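Mll8193 protein (Mesorhizobium loti, PDB 3FH1) is of unknown function but has the SnoaL-like, NTF2-type fold, whose cone-shaped pocket in relatives often binds small molecules, and pairs here as a two-fold dimer. Local coordinates at the interface of chains A and B. Residues are numbered along the deposited sequence; one frame, centred on the assembly and turned at random. Chains: chain A/B, uncharacterized NTF2-like protein.

Contact 1: the interface of chains A and B. Residues chain A 49-51, 55-57, 125-127; chain B 84, 96, 108-110, 126-128.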
loop_
_atom_site.group_PDB
_atom_site.type_symbol
_atom_site.label_atom_id
_atom_site.label_comp_id
_atom_site.label_asym_id
_atom_site.label_seq_id
_atom_site.Cartn_x
_atom_site.Cartn_y
_atom_site.Cartn_z
ATOM N N GLU A 49 3.174 -9.340 7.200
ATOM C CA GLU A 49 4.501 -8.946 6.718
ATOM C C GLU A 49 4.647 -7.564 7.303
ATOM O O GLU A 49 4.041 -6.605 6.842
ATOM C CB GLU A 49 4.590 -8.990 5.216
ATOM C CG GLU A 49 4.442 -10.410 4.679
ATOM C CD GLU A 49 4.687 -10.550 3.203
ATOM O OE1 GLU A 49 4.888 -9.539 2.496
ATOM O OE2 GLU A 49 4.641 -11.731 2.740
ATOM N N ASN A 50 5.391 -7.445 8.399
ATOM C CA ASN A 50 5.436 -6.169 9.120
ATOM C C ASN A 50 6.301 -5.138 8.382
ATOM O O ASN A 50 7.081 -5.440 7.481
ATOM C CB ASN A 50 5.913 -6.359 10.575
ATOM C CG ASN A 50 5.446 -5.224 11.566
ATOM O OD1 ASN A 50 4.608 -4.356 11.273
ATOM N ND2 ASN A 50 6.018 -5.274 12.775
ATOM N N THR A 51 6.186 -3.915 8.867
ATOM C CA THR A 51 6.758 -2.712 8.237
ATOM C C THR A 51 8.255 -2.658 8.267
ATOM O O THR A 51 8.863 -1.964 7.451
ATOM C CB THR A 51 6.259 -1.454 8.933
ATOM O OG1 THR A 51 6.584 -1.541 10.345
ATOM C CG2 THR A 51 4.753 -1.214 8.778
ATOM N N PRO A 55 15.326 -5.416 4.321
ATOM C CA PRO A 55 14.603 -5.301 3.066
ATOM C C PRO A 55 13.232 -5.854 3.010
ATOM O O PRO A 55 12.427 -5.343 2.233
ATOM C CB PRO A 55 15.487 -6.076 2.107
ATOM C CG PRO A 55 16.131 -7.125 2.958
ATOM C CD PRO A 55 16.407 -6.436 4.252
ATOM N N ASP A 56 12.935 -6.870 3.803
ATOM C CA ASP A 56 11.735 -7.693 3.589
ATOM C C ASP A 56 10.529 -7.447 4.483
ATOM O O ASP A 56 9.382 -7.819 4.151
ATOM C CB ASP A 56 12.109 -9.178 3.703
ATOM C CG ASP A 56 13.025 -9.639 2.631
ATOM O OD1 ASP A 56 12.880 -9.168 1.494
ATOM O OD2 ASP A 56 13.934 -10.460 2.897
ATOM N N GLY A 57 10.803 -6.890 5.667
ATOM C CA GLY A 57 9.868 -6.841 6.753
ATOM C C GLY A 57 9.861 -8.191 7.465
ATOM O O GLY A 57 9.987 -9.207 6.799
ATOM N N GLY A 125 2.395 -4.493 5.744
ATOM C CA GLY A 125 2.608 -3.129 6.183
ATOM C C GLY A 125 3.824 -2.464 5.595
ATOM O O GLY A 125 4.884 -3.081 5.413
ATOM N N TYR A 126 3.659 -1.162 5.258
ATOM C CA TYR A 126 4.747 -0.345 4.747
ATOM C C TYR A 126 4.706 1.073 5.320
ATOM O O TYR A 126 3.651 1.496 5.774
ATOM C CB TYR A 126 4.674 -0.247 3.238
ATOM C CG TYR A 126 4.636 -1.571 2.475
ATOM C CD1 TYR A 126 3.487 -2.318 2.404
ATOM C CD2 TYR A 126 5.757 -2.069 1.856
ATOM C CE1 TYR A 126 3.445 -3.506 1.671
ATOM C CE2 TYR A 126 5.726 -3.258 1.141
ATOM C CZ TYR A 126 4.568 -3.998 1.067
ATOM O OH TYR A 126 4.523 -5.192 0.348
ATOM N N VAL A 127 5.828 1.794 5.252
ATOM C CA VAL A 127 5.967 3.109 5.836
ATOM C C VAL A 127 6.726 4.032 4.922
ATOM O O VAL A 127 7.337 3.595 3.968
ATOM C CB VAL A 127 6.708 3.059 7.193
ATOM C CG1 VAL A 127 5.808 2.442 8.268
ATOM C CG2 VAL A 127 8.056 2.296 7.090
ATOM N N GLU B 84 6.080 -7.696 -7.771
ATOM C CA GLU B 84 5.529 -8.750 -6.938
ATOM C C GLU B 84 4.064 -9.011 -7.283
ATOM O O GLU B 84 3.660 -10.166 -7.473
ATOM C CB GLU B 84 5.686 -8.452 -5.448
ATOM C CG GLU B 84 7.107 -8.430 -4.995
ATOM C CD GLU B 84 7.235 -8.125 -3.489
ATOM O OE1 GLU B 84 6.221 -7.726 -2.868
ATOM O OE2 GLU B 84 8.342 -8.285 -2.953
ATOM N N ARG B 96 2.870 -3.930 -5.783
ATOM C CA ARG B 96 3.969 -4.335 -4.888
ATOM C C ARG B 96 5.182 -4.668 -5.716
ATOM O O ARG B 96 5.098 -5.325 -6.752
ATOM C CB ARG B 96 3.586 -5.514 -3.982
ATOM C CG ARG B 96 2.684 -5.134 -2.810
ATOM C CD ARG B 96 2.542 -6.351 -1.908
ATOM N NE ARG B 96 1.806 -7.503 -2.435
ATOM C CZ ARG B 96 2.323 -8.722 -2.634
ATOM N NH1 ARG B 96 3.609 -8.947 -2.560
ATOM N NH2 ARG B 96 1.533 -9.743 -2.960
ATOM N N ARG B 108 11.769 -3.913 -0.378
ATOM C CA ARG B 108 10.394 -4.086 -0.833
ATOM C C ARG B 108 9.567 -2.844 -0.586
ATOM O O ARG B 108 9.756 -2.124 0.400
ATOM C CB ARG B 108 9.769 -5.295 -0.161
ATOM C CG ARG B 108 10.466 -6.611 -0.347
ATOM C CD ARG B 108 9.760 -7.713 0.404
ATOM N NE ARG B 108 8.469 -8.074 -0.172
ATOM C CZ ARG B 108 7.454 -8.560 0.540
ATOM N NH1 ARG B 108 7.576 -8.767 1.827
ATOM N NH2 ARG B 108 6.318 -8.867 -0.055
ATOM N N GLY B 109 8.592 -2.628 -1.463
ATOM C CA GLY B 109 7.700 -1.457 -1.387
ATOM C C GLY B 109 6.412 -1.657 -2.109
ATOM O O GLY B 109 6.114 -2.735 -2.651
ATOM N N VAL B 110 5.616 -0.602 -2.117
ATOM C CA VAL B 110 4.327 -0.636 -2.741
ATOM C C VAL B 110 3.968 0.770 -3.203
ATOM O O VAL B 110 4.344 1.788 -2.566
ATOM C CB VAL B 110 3.212 -1.145 -1.751
ATOM C CG1 VAL B 110 3.042 -0.203 -0.546
ATOM C CG2 VAL B 110 1.899 -1.454 -2.529
ATOM N N TYR B 126 5.393 3.600 -0.585
ATOM C CA TYR B 126 5.865 3.202 0.732
ATOM C C TYR B 126 6.857 2.041 0.649
ATOM O O TYR B 126 6.856 1.333 -0.349
ATOM C CB TYR B 126 4.705 2.772 1.604
ATOM C CG TYR B 126 3.565 3.780 1.759
ATOM C CD1 TYR B 126 2.643 3.968 0.760
ATOM C CD2 TYR B 126 3.441 4.546 2.893
ATOM C CE1 TYR B 126 1.579 4.859 0.923
ATOM C CE2 TYR B 126 2.396 5.445 3.052
ATOM C CZ TYR B 126 1.469 5.624 2.050
ATOM O OH TYR B 126 0.413 6.521 2.200
ATOM N N VAL B 127 7.648 1.835 1.705
ATOM C CA VAL B 127 8.695 0.840 1.734
ATOM C C VAL B 127 8.737 0.133 3.061
ATOM O O VAL B 127 8.127 0.570 4.016
ATOM C CB VAL B 127 10.088 1.464 1.478
ATOM C CG1 VAL B 127 10.224 1.875 0.009
ATOM C CG2 VAL B 127 10.367 2.665 2.422
ATOM N N LYS B 128 9.484 -0.957 3.145
ATOM C CA LYS B 128 9.866 -1.489 4.455
ATOM C C LYS B 128 10.891 -0.546 5.013
ATOM O O LYS B 128 11.748 -0.039 4.273
ATOM C CB LYS B 128 10.469 -2.884 4.298
ATOM C CG LYS B 128 9.502 -3.875 3.633
ATOM C CD LYS B 128 8.175 -4.034 4.424
ATOM C CE LYS B 128 7.260 -5.149 3.857
ATOM N NZ LYS B 128 5.941 -5.309 4.578
HETATM O O HOH W 1 6.397 -5.336 -1.448
HETATM O O HOH W 2 4.777 -6.852 2.646
#
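A:Tyr126, on strand 119-127, pushes its ring into chain B and forms the tightly packed part of this contact between NTF2-like subunits. A flat, largely apolar ring with a polar tip suits the slot. CG1 of B:Val110 lies over one face toward the rim, 3.7 Å from A:Tyr126 CD1, while the ammonium of B:Lys128 sits over the centre of the opposite face in a cation-pi contact. With CG anti to the carbonyl carbon (chi1 -55°), the ring stands with B:Val127 C at its edge. A:Val127 and B:Val127 pair as an antiparallel bridge, N of each 2.9 Å from O of the other. B:Lys128, bent at chi2, sends NZ to main-chain carbonyls: 2.6 Å to A:Gly125 O, in the carbonyl plane, and 3.1 Å to A:Asn50 O, above the plane of that second carbonyl. A long, flexible amine suits such a cluster of acceptors.

Beside the ring, B:Arg108 bends at chi3 and presents its guanidinium edge. NH1, 2.9 Å away, and NH2 both point at OE1 of A:Glu49: NH2 meets the syn lone pair of that oxygen, whereas NH1 comes from above the carboxylate plane and also reaches A:Asp56 O. The second-shell B:Glu84 holds the group side-on, with NE 2.8 Å from OE2, fixing its rotation. An alanine in place of B:Arg108 would probably leave A:Glu49 without its guanidinium partner and disturb the fit against A:Asp56.

The looser side is bridged by water around the phenol tip. One water joins A:Tyr126 OH to B:Glu84 OE1 and B:Gly109 O; another, touching B:Lys128 NZ, lies 2.7 Å from A:Glu49 OE1 and 2.8 Å from A:Tyr126 OH.

Contact 2: the interface of chains A and B. Residues chain A 106-107, 127-129; chain B 52-55, 127, 129.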
loop_
_atom_site.group_PDB
_atom_site.type_symbol
_atom_site.label_atom_id
_atom_site.label_comp_id
_atom_site.label_asym_id
_atom_site.label_seq_id
_atom_site.Cartn_x
_atom_site.Cartn_y
_atom_site.Cartn_z
ATOM N N SER A 106 6.014 10.920 14.454
ATOM C CA SER A 106 5.030 10.126 13.746
ATOM C C SER A 106 5.624 9.648 12.458
ATOM O O SER A 106 6.697 10.126 12.054
ATOM C CB SER A 106 3.756 10.916 13.443
ATOM O OG SER A 106 3.965 11.903 12.445
ATOM N N VAL A 107 4.944 8.694 11.839
ATOM C CA VAL A 107 5.308 8.211 10.524
ATOM C C VAL A 107 4.026 7.795 9.770
ATOM O O VAL A 107 3.096 7.218 10.340
ATOM C CB VAL A 107 6.343 7.051 10.560
ATOM C CG1 VAL A 107 5.795 5.806 11.319
ATOM C CG2 VAL A 107 6.811 6.693 9.136
ATOM N N VAL A 127 5.828 1.794 5.252
ATOM C CA VAL A 127 5.967 3.109 5.836
ATOM C C VAL A 127 6.726 4.032 4.922
ATOM O O VAL A 127 7.337 3.595 3.968
ATOM C CB VAL A 127 6.708 3.059 7.193
ATOM C CG1 VAL A 127 5.808 2.442 8.268
ATOM C CG2 VAL A 127 8.056 2.296 7.090
ATOM N N LYS A 128 6.721 5.321 5.222
ATOM C CA LYS A 128 7.706 6.220 4.617
ATOM C C LYS A 128 9.021 5.908 5.267
ATOM O O LYS A 128 9.078 5.647 6.480
ATOM C CB LYS A 128 7.322 7.675 4.887
ATOM C CG LYS A 128 5.933 8.031 4.336
ATOM C CD LYS A 128 5.824 7.804 2.803
ATOM C CE LYS A 128 4.487 8.312 2.208
ATOM N NZ LYS A 128 4.327 8.075 0.723
ATOM N N GLY A 129 10.080 5.943 4.475
ATOM C CA GLY A 129 11.379 5.484 4.934
ATOM C C GLY A 129 12.372 6.561 5.243
ATOM O O GLY A 129 13.491 6.128 5.551
ATOM O OXT GLY A 129 12.166 7.792 5.170
ATOM N N VAL B 52 10.123 8.466 0.546
ATOM C CA VAL B 52 11.009 9.124 1.492
ATOM C C VAL B 52 10.938 10.630 1.362
ATOM O O VAL B 52 10.560 11.165 0.322
ATOM C CB VAL B 52 12.506 8.680 1.274
ATOM C CG1 VAL B 52 12.610 7.192 1.495
ATOM C CG2 VAL B 52 12.996 9.020 -0.152
ATOM N N PRO B 53 11.302 11.336 2.432
ATOM C CA PRO B 53 11.661 10.865 3.748
ATOM C C PRO B 53 10.497 10.857 4.719
ATOM O O PRO B 53 9.617 11.692 4.645
ATOM C CB PRO B 53 12.649 11.935 4.220
ATOM C CG PRO B 53 12.086 13.186 3.570
ATOM C CD PRO B 53 11.446 12.810 2.316
ATOM N N ALA B 54 10.532 9.944 5.670
ATOM C CA ALA B 54 9.649 10.016 6.823
ATOM C C ALA B 54 9.785 11.406 7.461
ATOM O O ALA B 54 10.869 12.004 7.451
ATOM C CB ALA B 54 10.012 8.934 7.822
ATOM N N PRO B 55 8.718 11.890 8.093
ATOM C CA PRO B 55 7.440 11.237 8.315
ATOM C C PRO B 55 6.497 11.167 7.176
ATOM O O PRO B 55 5.706 10.226 7.129
ATOM C CB PRO B 55 6.825 12.084 9.413
ATOM C CG PRO B 55 7.377 13.455 9.179
ATOM C CD PRO B 55 8.788 13.221 8.756
ATOM N N VAL B 127 7.648 1.835 1.705
ATOM C CA VAL B 127 8.695 0.840 1.734
ATOM C C VAL B 127 8.737 0.133 3.061
ATOM O O VAL B 127 8.127 0.570 4.016
ATOM C CB VAL B 127 10.088 1.464 1.478
ATOM C CG1 VAL B 127 10.224 1.875 0.009
ATOM C CG2 VAL B 127 10.367 2.665 2.422
ATOM N N GLY B 129 10.817 -0.316 6.313
ATOM C CA GLY B 129 11.627 0.711 6.944
ATOM C C GLY B 129 12.788 0.215 7.747
ATOM O O GLY B 129 13.404 1.115 8.335
ATOM O OXT GLY B 129 13.125 -0.981 7.888
#
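In this SnoaL-like, NTF2-type dimer the C-terminal tail of chain A, following strand 119-127, lies against the proline-rich loop of chain B, and small side chains let the backbones come close. The terminal carboxylate of A:Gly129 points its OXT at the loop, where B:Ala54 N donates a nearly straight hydrogen bond of 2.7 Å (169° at H). Glycine suits the end of the chain because it brings no side chain between the carboxylate and the loop. The methyl of B:Ala54 lies beside the same oxygen, CB 3.6 Å from A:Gly129 OXT, and B:Val52 comes from alongside: its CG1, anti to the carbonyl carbon (chi1 -61°), reaches to 4.0 Å from A:Gly129 CA. B:Pro53 and B:Pro55 each follow a cis peptide bond, which kinks the loop and is likely to help present B:Ala54 N to the tail.

Further along, the pyrrolidine of B:Pro55 turns its CB toward the main chain of strand 106-116, 3.3 Å from A:Ser106 O. A:Val107 has CG2 anti to the backbone N and directs this methyl tip to tip at B:Ala54 CB, a loose 4.1 Å away. The root of A:Lys128 lies across the loop, its CB 3.8 Å from B:Ala54 CA. Where the two tails pass, the valines turn CG2 into the crowded position between backbone N and carbonyl carbon; from there A:Val127 CG2 meets B:Gly129 CA at 3.9 Å, and B:Val127 CG2 meets A:Gly129 CA in the same way.

Contact 1 and contact 2 have C-alpha centres about 11 Å apart and share A:Val127 and B:Val127, which pair across the two-fold. Both also draw on strands 106-116 and 119-127 and on the loop holding Pro55, but with the chains exchanged: A:Pro55 takes part in contact 1 and B:Pro55 in contact 2. Two-fold symmetry repeats each contact, so one tail and one loop serve both. The two contacts, repeated by the two-fold, are consistent with a specific dimer, although the structure alone does not show that it forms in solution.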